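Local coordinates for adhesion and penetration protein autotransporter (Haemophilus influenzae, PDB 3SYJ) that promotes bacterial adherence to and invasion of host cells, aggregates bacteria through self-association, and is probably a serine protease, at residues T495-M500 and I623-K628; A538-F543 and C673-W678. One frame throughout, in Å; residues are numbered along the deposited sequence.

Interaction 1 of 2, residues T495-M500 and I623-K628; sequences TDEGAM and INRTFK
The carboxylate of E497 and the guanidinium of R625 form a salt bridge between the 496-499 turn and the start of strand 625-628, with OE1 of E497 2.9 Å from NH1 of R625. The planes of the two charged groups stand 90° apart, so the pair does not lie flat as a two-bond fork. One bent hydrogen bond, N-H...O angle 142°, runs from NH1 to OE1 and meets that oxygen from above the carboxylate plane. The E497 chain, extended beyond CG, brings its carboxylate to the edge of the guanidinium, and R625 is held a second time by its NE, which donates to the carbonyl of S571.

Both segments belong to the beta-solenoid part of the passenger domain, and the bridge spans separate coils of it. Packing adds little: within its own segment CG2 of I623 lies 3.5 Å above one face of the R625 guanidinium, offset toward its rim, and CD1 of I623 comes within 4.1 Å of OE2 of E497.

Within the turn, type I from D496 to A499, OD1 of D496 accepts from the backbone N of G498 at 2.9 Å in an Asx turn, and OD2 of D496 takes the backbone N of R476.

Interaction 2 of 2, residues A538-F543 and C673-W678; sequences AYNGWF and CTRSDW
N540 and R675 meet with their flat groups steeply turned, amide against guanidinium at 73°. R675 comes side-on and gives two N-H groups to a single oxygen: NE and NH2 each stand 3.1 Å from OD1 of N540, which lies close to the guanidinium plane. Seen from the amide, both donors approach from the same face; NE is tilted 33° from the carbonyl plane and NH2 stands well above it. Bends at chi2 and chi3 turn the R675 side chain so that its NE edge faces N540, and its aliphatic part passes A538, whose CB is 4.1 Å from CD of R675.

The other half of the N540 amide works through water. ND2 donates to a water at 2.8 Å, and that water donates in turn to OD1 of D677 at 2.8 Å and, weakly, to O of R675. D677 also forms a salt bridge with R592 through OD2. The contact joins a turn between solenoid strands to the end of the antiparallel hairpin 669-675/682-688, which carries the C673-C684 disulfide.

NH2 of R675 also donates to the carbonyl of N494, and NH1 to that of G680. With its oxygen gripped twice and its nitrogen bound to water, the N540 amide is fixed in rotation, and the arginine, whose ion pair with D90 is long and weak, would probably polarise the N540 carbonyl.

Overall arrangement
Interactions 1 and 2 lie side by side in the beta-solenoid, their centres about 8 Å apart, and their segments alternate along the chain. Strands 499-502 and 542-543 are parallel neighbours, and A499 O of interaction 1 lies 2.7 Å from W542 N of interaction 2, a probable hydrogen bond. The same carbonyl oxygen of A499 comes within 3.2 Å of Y539 OH. Next to this join the turns of both contacts touch directly, CB of E497 3.5 Å from O of N540. R592 connects the contacts further, pairing by its backbone with I623 and by its side chain with D677. Both contacts lie away from the probable catalytic serine, S218.

Interaction 1 of 2, residues T495-M500 and I623-K628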
# COMPACT_ATOMS: atom_id res chain seq x y z
N THR A 495 -19.23 -20.31 -38.37
CA THR A 495 -19.69 -21.67 -38.08
C THR A 495 -19.16 -22.21 -36.75
O THR A 495 -19.88 -22.93 -36.05
CB THR A 495 -19.27 -22.65 -39.21
OG1 THR A 495 -20.11 -22.47 -40.35
CG2 THR A 495 -19.39 -24.09 -38.75
N ASP A 496 -17.92 -21.88 -36.40
CA ASP A 496 -17.26 -22.50 -35.24
C ASP A 496 -16.10 -21.66 -34.70
O ASP A 496 -15.95 -20.50 -35.08
CB ASP A 496 -16.78 -23.91 -35.60
CG ASP A 496 -15.91 -23.93 -36.84
OD1 ASP A 496 -15.04 -23.05 -36.97
OD2 ASP A 496 -16.09 -24.84 -37.69
N GLU A 497 -15.29 -22.24 -33.81
CA GLU A 497 -14.21 -21.49 -33.17
C GLU A 497 -12.98 -21.32 -34.07
O GLU A 497 -12.04 -20.63 -33.70
CB GLU A 497 -13.82 -22.09 -31.82
CG GLU A 497 -13.95 -23.60 -31.75
CD GLU A 497 -13.58 -24.17 -30.39
OE1 GLU A 497 -12.64 -23.64 -29.75
OE2 GLU A 497 -14.22 -25.16 -29.98
N GLY A 498 -13.01 -21.92 -35.25
CA GLY A 498 -11.99 -21.67 -36.25
C GLY A 498 -12.03 -20.24 -36.77
O GLY A 498 -11.06 -19.76 -37.36
N ALA A 499 -13.15 -19.56 -36.57
CA ALA A 499 -13.26 -18.17 -37.02
C ALA A 499 -12.33 -17.26 -36.21
O ALA A 499 -12.42 -17.20 -34.99
CB ALA A 499 -14.69 -17.70 -36.90
N MET A 500 -11.44 -16.55 -36.89
CA MET A 500 -10.56 -15.60 -36.21
C MET A 500 -10.50 -14.26 -36.89
O MET A 500 -10.23 -14.17 -38.10
CB MET A 500 -9.15 -16.17 -36.06
CG MET A 500 -9.08 -17.40 -35.18
SD MET A 500 -7.45 -18.15 -35.06
CE MET A 500 -7.91 -19.72 -34.33
N ILE A 623 -17.80 -26.51 -22.83
CA ILE A 623 -16.43 -26.06 -23.04
C ILE A 623 -16.16 -24.78 -22.26
O ILE A 623 -16.95 -23.83 -22.31
CB ILE A 623 -16.16 -25.78 -24.54
CG1 ILE A 623 -16.53 -27.01 -25.38
CG2 ILE A 623 -14.71 -25.38 -24.74
CD1 ILE A 623 -16.30 -26.86 -26.87
N ASN A 624 -15.05 -24.75 -21.53
CA ASN A 624 -14.66 -23.56 -20.77
C ASN A 624 -13.86 -22.56 -21.62
O ASN A 624 -12.98 -22.96 -22.38
CB ASN A 624 -13.88 -23.95 -19.52
CG ASN A 624 -14.74 -24.69 -18.51
OD1 ASN A 624 -15.92 -24.39 -18.33
ND2 ASN A 624 -14.14 -25.67 -17.84
N ARG A 625 -14.18 -21.28 -21.48
CA ARG A 625 -13.55 -20.24 -22.30
C ARG A 625 -12.80 -19.17 -21.49
O ARG A 625 -13.01 -19.00 -20.29
CB ARG A 625 -14.59 -19.55 -23.19
CG ARG A 625 -15.36 -20.48 -24.11
CD ARG A 625 -14.45 -21.23 -25.07
NE ARG A 625 -15.15 -21.59 -26.30
CZ ARG A 625 -14.67 -22.40 -27.24
NH1 ARG A 625 -13.48 -22.96 -27.08
NH2 ARG A 625 -15.38 -22.65 -28.33
N THR A 626 -11.92 -18.45 -22.17
CA THR A 626 -11.21 -17.34 -21.57
C THR A 626 -11.40 -16.12 -22.44
O THR A 626 -11.49 -16.23 -23.67
CB THR A 626 -9.69 -17.60 -21.44
OG1 THR A 626 -9.12 -17.79 -22.74
CG2 THR A 626 -9.42 -18.81 -20.59
N PHE A 627 -11.50 -14.97 -21.80
CA PHE A 627 -11.60 -13.71 -22.52
C PHE A 627 -10.61 -12.72 -21.96
O PHE A 627 -10.38 -12.67 -20.75
CB PHE A 627 -13.02 -13.16 -22.43
CG PHE A 627 -14.04 -13.98 -23.16
CD1 PHE A 627 -14.18 -13.87 -24.53
CD2 PHE A 627 -14.85 -14.88 -22.48
CE1 PHE A 627 -15.13 -14.62 -25.21
CE2 PHE A 627 -15.79 -15.63 -23.15
CZ PHE A 627 -15.93 -15.50 -24.52
N LYS A 628 -10.00 -11.95 -22.84
CA LYS A 628 -9.04 -10.94 -22.44
C LYS A 628 -9.08 -9.72 -23.34
O LYS A 628 -9.12 -9.82 -24.57
CB LYS A 628 -7.62 -11.52 -22.44
CG LYS A 628 -6.56 -10.51 -22.04
CD LYS A 628 -5.24 -11.19 -21.72
CE LYS A 628 -4.15 -10.16 -21.47
NZ LYS A 628 -2.78 -10.74 -21.50

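Interaction 2 of 2, residues A538-F543 and C673-W678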
# COMPACT_ATOMS: atom_id res chain seq x y z
N ALA A 538 -24.59 -14.23 -32.85
CA ALA A 538 -23.54 -14.87 -32.09
C ALA A 538 -22.26 -14.97 -32.89
O ALA A 538 -22.28 -15.00 -34.12
CB ALA A 538 -23.99 -16.25 -31.62
N TYR A 539 -21.14 -15.03 -32.19
CA TYR A 539 -19.86 -15.23 -32.82
C TYR A 539 -19.13 -16.33 -32.06
O TYR A 539 -18.79 -16.16 -30.89
CB TYR A 539 -19.05 -13.93 -32.80
CG TYR A 539 -17.68 -14.04 -33.43
CD1 TYR A 539 -17.54 -14.24 -34.80
CD2 TYR A 539 -16.52 -13.92 -32.66
CE1 TYR A 539 -16.29 -14.34 -35.38
CE2 TYR A 539 -15.26 -14.01 -33.24
CZ TYR A 539 -15.15 -14.22 -34.60
OH TYR A 539 -13.92 -14.33 -35.21
N ASN A 540 -18.89 -17.45 -32.73
CA ASN A 540 -18.27 -18.61 -32.10
C ASN A 540 -16.74 -18.55 -32.06
O ASN A 540 -16.10 -19.42 -31.46
CB ASN A 540 -18.68 -19.88 -32.84
CG ASN A 540 -20.14 -20.21 -32.66
OD1 ASN A 540 -21.00 -19.32 -32.65
ND2 ASN A 540 -20.44 -21.50 -32.53
N GLY A 541 -16.16 -17.53 -32.69
CA GLY A 541 -14.72 -17.50 -32.91
C GLY A 541 -13.91 -16.60 -32.00
O GLY A 541 -14.31 -16.30 -30.87
N TRP A 542 -12.75 -16.17 -32.52
CA TRP A 542 -11.79 -15.36 -31.78
C TRP A 542 -11.67 -13.93 -32.30
O TRP A 542 -11.78 -13.68 -33.50
CB TRP A 542 -10.40 -16.02 -31.81
CG TRP A 542 -10.25 -17.10 -30.80
CD1 TRP A 542 -10.58 -18.42 -30.96
CD2 TRP A 542 -9.76 -16.97 -29.47
NE1 TRP A 542 -10.32 -19.11 -29.81
CE2 TRP A 542 -9.81 -18.24 -28.87
CE3 TRP A 542 -9.28 -15.89 -28.71
CZ2 TRP A 542 -9.40 -18.48 -27.56
CZ3 TRP A 542 -8.87 -16.12 -27.41
CH2 TRP A 542 -8.94 -17.41 -26.84
N PHE A 543 -11.46 -13.00 -31.37
CA PHE A 543 -11.02 -11.63 -31.68
C PHE A 543 -9.63 -11.44 -31.12
O PHE A 543 -9.43 -11.46 -29.90
CB PHE A 543 -11.97 -10.60 -31.06
CG PHE A 543 -13.29 -10.51 -31.75
CD1 PHE A 543 -13.40 -9.92 -33.00
CD2 PHE A 543 -14.43 -11.02 -31.15
CE1 PHE A 543 -14.62 -9.84 -33.64
CE2 PHE A 543 -15.66 -10.94 -31.79
CZ PHE A 543 -15.75 -10.35 -33.04
N CYS A 673 -27.36 -18.19 -22.72
CA CYS A 673 -27.36 -17.99 -24.16
C CYS A 673 -26.55 -19.06 -24.86
O CYS A 673 -25.37 -19.23 -24.56
CB CYS A 673 -26.79 -16.62 -24.52
SG CYS A 673 -27.91 -15.27 -24.21
N THR A 674 -27.17 -19.76 -25.80
CA THR A 674 -26.48 -20.80 -26.56
C THR A 674 -26.90 -20.75 -28.01
O THR A 674 -28.06 -20.42 -28.32
CB THR A 674 -26.82 -22.21 -26.03
OG1 THR A 674 -28.24 -22.40 -26.09
CG2 THR A 674 -26.36 -22.39 -24.60
N ARG A 675 -25.97 -21.05 -28.91
CA ARG A 675 -26.27 -21.12 -30.34
C ARG A 675 -26.33 -22.57 -30.82
O ARG A 675 -25.48 -23.39 -30.48
CB ARG A 675 -25.26 -20.32 -31.18
CG ARG A 675 -25.29 -20.75 -32.64
CD ARG A 675 -25.16 -19.62 -33.65
NE ARG A 675 -23.78 -19.45 -34.07
CZ ARG A 675 -23.38 -19.15 -35.30
NH1 ARG A 675 -24.25 -18.97 -36.29
NH2 ARG A 675 -22.08 -19.03 -35.55
N SER A 676 -27.34 -22.88 -31.62
CA SER A 676 -27.51 -24.23 -32.12
C SER A 676 -26.54 -24.50 -33.25
O SER A 676 -26.53 -23.77 -34.24
CB SER A 676 -28.93 -24.44 -32.61
OG SER A 676 -29.00 -25.54 -33.49
N ASP A 677 -25.72 -25.54 -33.11
CA ASP A 677 -24.83 -25.97 -34.19
C ASP A 677 -25.62 -26.40 -35.42
O ASP A 677 -25.14 -26.29 -36.56
CB ASP A 677 -23.95 -27.14 -33.73
CG ASP A 677 -22.84 -26.71 -32.79
OD1 ASP A 677 -22.40 -25.55 -32.88
OD2 ASP A 677 -22.40 -27.54 -31.96
N TRP A 678 -26.84 -26.88 -35.19
CA TRP A 678 -27.64 -27.46 -36.25
C TRP A 678 -28.33 -26.42 -37.12
O TRP A 678 -28.47 -26.60 -38.33
CB TRP A 678 -28.67 -28.46 -35.69
CG TRP A 678 -29.37 -29.22 -36.78
CD1 TRP A 678 -30.61 -28.95 -37.30
CD2 TRP A 678 -28.86 -30.34 -37.51
NE1 TRP A 678 -30.90 -29.85 -38.30
CE2 TRP A 678 -29.85 -30.71 -38.46
CE3 TRP A 678 -27.67 -31.08 -37.47
CZ2 TRP A 678 -29.68 -31.77 -39.34
CZ3 TRP A 678 -27.51 -32.13 -38.34
CH2 TRP A 678 -28.50 -32.47 -39.26
O HOH W 1 -22.86 -22.84 -32.44